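Local atomic coordinates of lytic Polysaccharide Monooxygenase (PDB entry 6Z5Y), a protein that binds copper and, as a secreted lytic polysaccharide monooxygenase of a plant pathogen, probably cleaves pectin oxidatively in the host cell wall during infection. Residues 145-150 / 164-169; 55-60 / 101-106. All coordinates share one frame; numbering follows the deposited sequence. Where two conformers were deposited one is given.

Contact 1: 145-150 / 164-169; sequences LRFYWL and YKNCIP
Strands 145-150 and 164-169 pair antiparallel in the two long arms of a beta hairpin, buried near the centre of the molecule in the beta-sandwich core expected of a lytic polysaccharide monooxygenase. Three hydrogen-bonded pairs, Leu145-Ile168, Phe147-Asn166 and Trp149-Tyr164, give six backbone bonds, and the strand axes come within 4.7 Å at 172°. The carbonyls also meet CA-H groups, as at Lys165 CA to Phe147 O, 3.3 Å.

The side chains of those three pairs share one face of the sheet. Trp149 and Tyr164 lie side by side in an offset stack, ring centroids 4.5 Å apart and planes at 29°; CZ3 of the indole sits over the centre of the phenol ring, and the closest carbons are Trp149 CE3 and Tyr164 CD1 at 3.4 Å. The stack backs a copper ligand: Tyr164 completes the metal site with His1 and His96, and its hydroxyl is hydrogen-bonded to Gln162 and to the amino nitrogen of His1. Next along, the Asn166 amide runs beside the Phe147 ring, planes 32° apart, while its OD1 accepts from Ile4 N of the other sheet.

On the opposite face, CG of Lys165 meets the Tyr148 ring, whose hydroxyl bonds to Asp61. Lys165 leads away from the strand pair beyond CG, and its NZ is hydrogen-bonded to the carbonyl oxygens of Phe66 and Glu68. Cys167, joined to Cys70 by a disulfide, brings its SG to 3.9 Å from Arg146 CG.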
loop_
_atom_site.group_PDB
_atom_site.type_symbol
_atom_site.label_atom_id
_atom_site.label_comp_id
_atom_site.label_asym_id
_atom_site.label_seq_id
_atom_site.Cartn_x
_atom_site.Cartn_y
_atom_site.Cartn_z
ATOM N N LEU A 145 2.442 -3.307 -11.290
ATOM C CA LEU A 145 2.823 -2.855 -9.938
ATOM C C LEU A 145 1.575 -2.877 -9.071
ATOM O O LEU A 145 0.518 -2.419 -9.477
ATOM C CB LEU A 145 3.418 -1.460 -10.001
ATOM C CG LEU A 145 3.855 -0.894 -8.639
ATOM C CD1 LEU A 145 4.985 0.121 -8.811
ATOM C CD2 LEU A 145 2.705 -0.219 -7.894
ATOM N N ARG A 146 1.699 -3.469 -7.890
ATOM C CA ARG A 146 0.609 -3.424 -6.916
ATOM C C ARG A 146 1.126 -2.860 -5.617
ATOM O O ARG A 146 2.152 -3.309 -5.088
ATOM C CB ARG A 146 -0.030 -4.790 -6.718
ATOM C CG ARG A 146 -0.811 -5.247 -7.944
ATOM C CD ARG A 146 -1.482 -6.588 -7.727
ATOM N NE ARG A 146 -2.294 -7.016 -8.869
ATOM C CZ ARG A 146 -1.837 -7.658 -9.947
ATOM N NH1 ARG A 146 -0.557 -7.996 -10.052
ATOM N NH2 ARG A 146 -2.669 -7.988 -10.922
ATOM N N PHE A 147 0.403 -1.878 -5.109
ATOM C CA PHE A 147 0.670 -1.246 -3.801
ATOM C C PHE A 147 -0.432 -1.641 -2.855
ATOM O O PHE A 147 -1.624 -1.584 -3.231
ATOM C CB PHE A 147 0.701 0.267 -3.983
ATOM C CG PHE A 147 0.836 1.068 -2.719
ATOM C CD1 PHE A 147 2.006 1.000 -1.989
ATOM C CD2 PHE A 147 -0.213 1.822 -2.225
ATOM C CE1 PHE A 147 2.139 1.779 -0.837
ATOM C CE2 PHE A 147 -0.087 2.577 -1.075
ATOM C CZ PHE A 147 1.092 2.552 -0.382
ATOM N N TYR A 148 -0.052 -1.982 -1.645
ATOM C CA TYR A 148 -0.987 -2.287 -0.553
ATOM C C TYR A 148 -0.534 -1.520 0.671
ATOM O O TYR A 148 0.655 -1.594 1.027
ATOM C CB TYR A 148 -0.981 -3.769 -0.240
ATOM C CG TYR A 148 -1.391 -4.683 -1.363
ATOM C CD1 TYR A 148 -0.506 -5.097 -2.332
ATOM C CD2 TYR A 148 -2.701 -5.157 -1.436
ATOM C CE1 TYR A 148 -0.932 -5.950 -3.364
ATOM C CE2 TYR A 148 -3.136 -5.999 -2.441
ATOM C CZ TYR A 148 -2.247 -6.393 -3.412
ATOM O OH TYR A 148 -2.620 -7.255 -4.424
ATOM N N TRP A 149 -1.481 -0.917 1.346
ATOM C CA TRP A 149 -1.187 -0.178 2.585
ATOM C C TRP A 149 -2.363 -0.413 3.533
ATOM O O TRP A 149 -3.520 -0.145 3.174
ATOM C CB TRP A 149 -1.004 1.309 2.293
ATOM C CG TRP A 149 -0.756 2.219 3.454
ATOM C CD1 TRP A 149 -0.145 1.932 4.634
ATOM C CD2 TRP A 149 -1.068 3.618 3.475
ATOM N NE1 TRP A 149 -0.092 3.056 5.411
ATOM C CE2 TRP A 149 -0.616 4.118 4.710
ATOM C CE3 TRP A 149 -1.652 4.494 2.555
ATOM C CZ2 TRP A 149 -0.762 5.469 5.054
ATOM C CZ3 TRP A 149 -1.808 5.811 2.902
ATOM C CH2 TRP A 149 -1.372 6.298 4.127
ATOM N N LEU A 150 -2.056 -0.949 4.702
ATOM C CA LEU A 150 -3.046 -1.076 5.782
ATOM C C LEU A 150 -2.769 0.022 6.782
ATOM O O LEU A 150 -1.829 -0.067 7.590
ATOM C CB LEU A 150 -2.914 -2.443 6.417
ATOM C CG LEU A 150 -4.001 -2.751 7.438
ATOM C CD1 LEU A 150 -5.312 -2.994 6.746
ATOM C CD2 LEU A 150 -3.626 -3.870 8.357
ATOM N N TYR A 164 -5.695 0.753 1.442
ATOM C CA TYR A 164 -5.342 1.479 0.219
ATOM C C TYR A 164 -4.703 0.456 -0.714
ATOM O O TYR A 164 -3.795 -0.286 -0.318
ATOM C CB TYR A 164 -4.368 2.618 0.517
ATOM C CG TYR A 164 -4.922 3.667 1.435
ATOM C CD1 TYR A 164 -4.866 3.491 2.796
ATOM C CD2 TYR A 164 -5.513 4.821 0.940
ATOM C CE1 TYR A 164 -5.383 4.428 3.664
ATOM C CE2 TYR A 164 -6.072 5.756 1.807
ATOM C CZ TYR A 164 -5.984 5.561 3.173
ATOM O OH TYR A 164 -6.530 6.489 4.031
ATOM N N LYS A 165 -5.159 0.453 -1.963
ATOM C CA LYS A 165 -4.656 -0.432 -2.991
ATOM C C LYS A 165 -4.524 0.341 -4.279
ATOM O O LYS A 165 -5.445 1.049 -4.680
ATOM C CB LYS A 165 -5.608 -1.609 -3.208
ATOM C CG LYS A 165 -5.574 -2.645 -2.112
ATOM C CD LYS A 165 -6.660 -3.683 -2.223
ATOM C CE LYS A 165 -7.964 -3.180 -1.654
ATOM N NZ LYS A 165 -9.085 -4.091 -1.996
ATOM N N ASN A 166 -3.392 0.107 -4.960
ATOM C CA ASN A 166 -3.235 0.593 -6.342
ATOM C C ASN A 166 -2.734 -0.568 -7.193
ATOM O O ASN A 166 -1.955 -1.412 -6.727
ATOM C CB ASN A 166 -2.197 1.711 -6.442
ATOM C CG ASN A 166 -2.396 2.907 -5.542
ATOM O OD1 ASN A 166 -1.399 3.561 -5.222
ATOM N ND2 ASN A 166 -3.620 3.267 -5.194
ATOM N N CYS A 167 -3.121 -0.550 -8.449
ATOM C CA CYS A 167 -2.582 -1.413 -9.506
ATOM C C CYS A 167 -2.136 -0.451 -10.601
ATOM O O CYS A 167 -2.958 0.330 -11.054
ATOM C CB CYS A 167 -3.629 -2.370 -10.069
ATOM S SG CYS A 167 -4.173 -3.553 -8.828
ATOM N N ILE A 168 -0.866 -0.565 -11.005
ATOM C CA ILE A 168 -0.284 0.358 -11.998
ATOM C C ILE A 168 0.461 -0.462 -13.024
ATOM O O ILE A 168 1.512 -1.031 -12.725
ATOM C CB ILE A 168 0.648 1.383 -11.337
ATOM C CG1 ILE A 168 -0.090 2.147 -10.225
ATOM C CG2 ILE A 168 1.169 2.323 -12.399
ATOM C CD1 ILE A 168 0.754 3.154 -9.476
ATOM N N PRO A 169 -0.074 -0.574 -14.253
ATOM C CA PRO A 169 0.614 -1.344 -15.263
ATOM C C PRO A 169 1.861 -0.577 -15.690
ATOM O O PRO A 169 1.790 0.648 -15.910
ATOM C CB PRO A 169 -0.399 -1.439 -16.412
ATOM C CG PRO A 169 -1.297 -0.204 -16.227
ATOM C CD PRO A 169 -1.364 0.004 -14.724
#

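Contact 2: 55-60 / 101-106; sequences DVRSLM and EIWLDD
Glu101 OE2 is gripped by two N-H groups, Arg57 N at 2.9 Å and Trp103 NE1 at 2.8 Å, which reach it from opposite faces of the carboxylate plane. The second oxygen, Glu101 OE1, accepts Val56 N at 2.8 Å, so a buried strand carboxylate takes up backbone N-H groups of the first turn of helix 56-60, where the helix end would probably stabilise its negative charge. Asp55 is the N-cap, its OD1 accepting both Ser58 N and Ser58 OG. The short helix crosses strand 101-104 almost perpendicularly (-84°) and packs on the five-stranded sheet, away from the copper site.

The indole is held by its bond to Glu101, which lies in the ring plane. Arg57, with CG anti to the backbone N (chi1 -180°) and its chain extended as far as NE, passes over the ring: CD is 3.6 Å from the centroid of the five-membered ring in a CH-pi contact. An off-centre cation-pi contact with the six-membered ring follows, the guanidinium standing nearly upright on the indole at 87°. Arg57 NE forms a salt bridge with Asp61, and NH1 donates to Asp105 O at 2.9 Å, in the guanidinium plane.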
loop_
_atom_site.group_PDB
_atom_site.type_symbol
_atom_site.label_atom_id
_atom_site.label_comp_id
_atom_site.label_asym_id
_atom_site.label_seq_id
_atom_site.Cartn_x
_atom_site.Cartn_y
_atom_site.Cartn_z
ATOM N N ASP A 55 1.813 -10.956 4.945
ATOM C CA ASP A 55 2.054 -9.639 4.329
ATOM C C ASP A 55 0.694 -9.033 3.986
ATOM O O ASP A 55 -0.365 -9.687 4.149
ATOM C CB ASP A 55 2.992 -9.765 3.145
ATOM C CG ASP A 55 2.586 -10.853 2.155
ATOM O OD1 ASP A 55 1.395 -10.955 1.865
ATOM O OD2 ASP A 55 3.466 -11.565 1.631
ATOM N N VAL A 56 0.696 -7.778 3.597
ATOM C CA VAL A 56 -0.590 -7.087 3.378
ATOM C C VAL A 56 -1.299 -7.653 2.146
ATOM O O VAL A 56 -2.530 -7.763 2.169
ATOM C CB VAL A 56 -0.400 -5.566 3.328
ATOM C CG1 VAL A 56 -1.738 -4.869 3.183
ATOM C CG2 VAL A 56 0.302 -5.054 4.575
ATOM N N ARG A 57 -0.554 -7.993 1.107
ATOM C CA ARG A 57 -1.195 -8.548 -0.084
ATOM C C ARG A 57 -1.955 -9.817 0.277
ATOM O O ARG A 57 -3.092 -10.013 -0.208
ATOM C CB ARG A 57 -0.154 -8.839 -1.168
ATOM C CG ARG A 57 -0.790 -9.414 -2.415
ATOM C CD ARG A 57 0.210 -9.497 -3.553
ATOM N NE ARG A 57 -0.500 -9.873 -4.775
ATOM C CZ ARG A 57 0.078 -9.922 -5.975
ATOM N NH1 ARG A 57 1.374 -9.722 -6.079
ATOM N NH2 ARG A 57 -0.640 -10.117 -7.065
ATOM N N SER A 58 -1.371 -10.676 1.088
ATOM C CA SER A 58 -1.978 -11.962 1.506
ATOM C C SER A 58 -3.222 -11.692 2.357
ATOM O O SER A 58 -4.149 -12.477 2.365
ATOM C CB SER A 58 -0.986 -12.811 2.268
ATOM O OG SER A 58 0.092 -13.203 1.416
ATOM N N LEU A 59 -3.164 -10.646 3.168
ATOM C CA LEU A 59 -4.304 -10.257 4.016
ATOM C C LEU A 59 -5.488 -9.799 3.167
ATOM O O LEU A 59 -6.643 -10.144 3.463
ATOM C CB LEU A 59 -3.871 -9.161 4.984
ATOM C CG LEU A 59 -4.942 -8.554 5.888
ATOM C CD1 LEU A 59 -5.460 -9.595 6.857
ATOM C CD2 LEU A 59 -4.355 -7.355 6.603
ATOM N N MET A 60 -5.196 -9.004 2.156
ATOM C CA MET A 60 -6.273 -8.336 1.389
ATOM C C MET A 60 -6.777 -9.173 0.205
ATOM O O MET A 60 -7.995 -9.166 -0.044
ATOM C CB MET A 60 -5.810 -6.968 0.891
ATOM C CG MET A 60 -5.516 -6.001 2.012
ATOM S SD MET A 60 -5.350 -4.345 1.373
ATOM C CE MET A 60 -4.982 -3.452 2.879
ATOM N N GLU A 101 3.523 -2.169 1.184
ATOM C CA GLU A 101 4.393 -2.971 0.338
ATOM C C GLU A 101 4.078 -2.705 -1.120
ATOM O O GLU A 101 2.981 -2.284 -1.483
ATOM C CB GLU A 101 4.288 -4.438 0.713
ATOM C CG GLU A 101 2.899 -4.986 0.537
ATOM C CD GLU A 101 2.647 -6.273 1.302
ATOM O OE1 GLU A 101 2.847 -6.277 2.541
ATOM O OE2 GLU A 101 2.173 -7.234 0.699
ATOM N N ILE A 102 5.073 -2.991 -1.941
ATOM C CA ILE A 102 4.986 -2.871 -3.417
ATOM C C ILE A 102 5.404 -4.202 -4.008
ATOM O O ILE A 102 6.475 -4.751 -3.640
ATOM C CB ILE A 102 5.868 -1.742 -3.940
ATOM C CG1 ILE A 102 5.469 -0.399 -3.352
ATOM C CG2 ILE A 102 5.818 -1.687 -5.469
ATOM C CD1 ILE A 102 6.420 0.744 -3.636
ATOM N N TRP A 103 4.605 -4.683 -4.944
ATOM C CA TRP A 103 4.866 -5.898 -5.724
ATOM C C TRP A 103 4.962 -5.547 -7.193
ATOM O O TRP A 103 4.258 -4.650 -7.669
ATOM C CB TRP A 103 3.714 -6.877 -5.532
ATOM C CG TRP A 103 3.541 -7.412 -4.152
ATOM C CD1 TRP A 103 3.073 -6.748 -3.055
ATOM C CD2 TRP A 103 3.783 -8.746 -3.739
ATOM N NE1 TRP A 103 3.023 -7.587 -1.977
ATOM C CE2 TRP A 103 3.452 -8.826 -2.370
ATOM C CE3 TRP A 103 4.217 -9.910 -4.399
ATOM C CZ2 TRP A 103 3.504 -10.017 -1.656
ATOM C CZ3 TRP A 103 4.271 -11.091 -3.687
ATOM C CH2 TRP A 103 3.930 -11.126 -2.331
ATOM N N LEU A 104 5.789 -6.274 -7.912
ATOM C CA LEU A 104 5.827 -6.247 -9.387
ATOM C C LEU A 104 5.456 -7.650 -9.830
ATOM O O LEU A 104 6.216 -8.615 -9.570
ATOM C CB LEU A 104 7.213 -5.837 -9.903
ATOM C CG LEU A 104 7.697 -4.488 -9.419
ATOM C CD1 LEU A 104 9.079 -4.209 -9.948
ATOM C CD2 LEU A 104 6.754 -3.361 -9.799
ATOM N N ASP A 105 4.264 -7.813 -10.357
ATOM C CA ASP A 105 3.653 -9.147 -10.491
ATOM C C ASP A 105 3.813 -9.861 -9.149
ATOM O O ASP A 105 3.401 -9.302 -8.107
ATOM C CB ASP A 105 4.145 -9.867 -11.747
ATOM C CG ASP A 105 3.819 -9.086 -13.019
ATOM O OD1 ASP A 105 2.730 -8.508 -13.054
ATOM O OD2 ASP A 105 4.646 -9.141 -13.957
ATOM N N ASP A 106 4.331 -11.070 -9.152
ATOM C CA ASP A 106 4.436 -11.925 -7.953
ATOM C C ASP A 106 5.773 -11.756 -7.204
ATOM O O ASP A 106 6.044 -12.574 -6.354
ATOM C CB ASP A 106 4.159 -13.375 -8.313
ATOM C CG ASP A 106 4.970 -13.904 -9.478
ATOM O OD1 ASP A 106 5.906 -13.190 -9.918
ATOM O OD2 ASP A 106 4.660 -15.016 -9.963
#

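Overall arrangement
From the copper ligand His1 the chain runs through strand 4-6 of the smaller sheet to helix 56-60. It returns to that helix at strand 100-104, where contact 2 closes a loop containing strand 88-90 and the second copper histidine, His96. Contact 1 opens later and closes the outer part of the hairpin, the rest of both arms and the turn between them, so the two loops follow in series. Both rest on the five-stranded sheet, in which 143-155 lies between 158-170 and 100-104: Arg146 and Tyr148 pair through their backbone with Trp103 and Glu101. Together the two contacts tie the hairpin that carries Tyr164, its neighbouring strand and the short helix packed on one face.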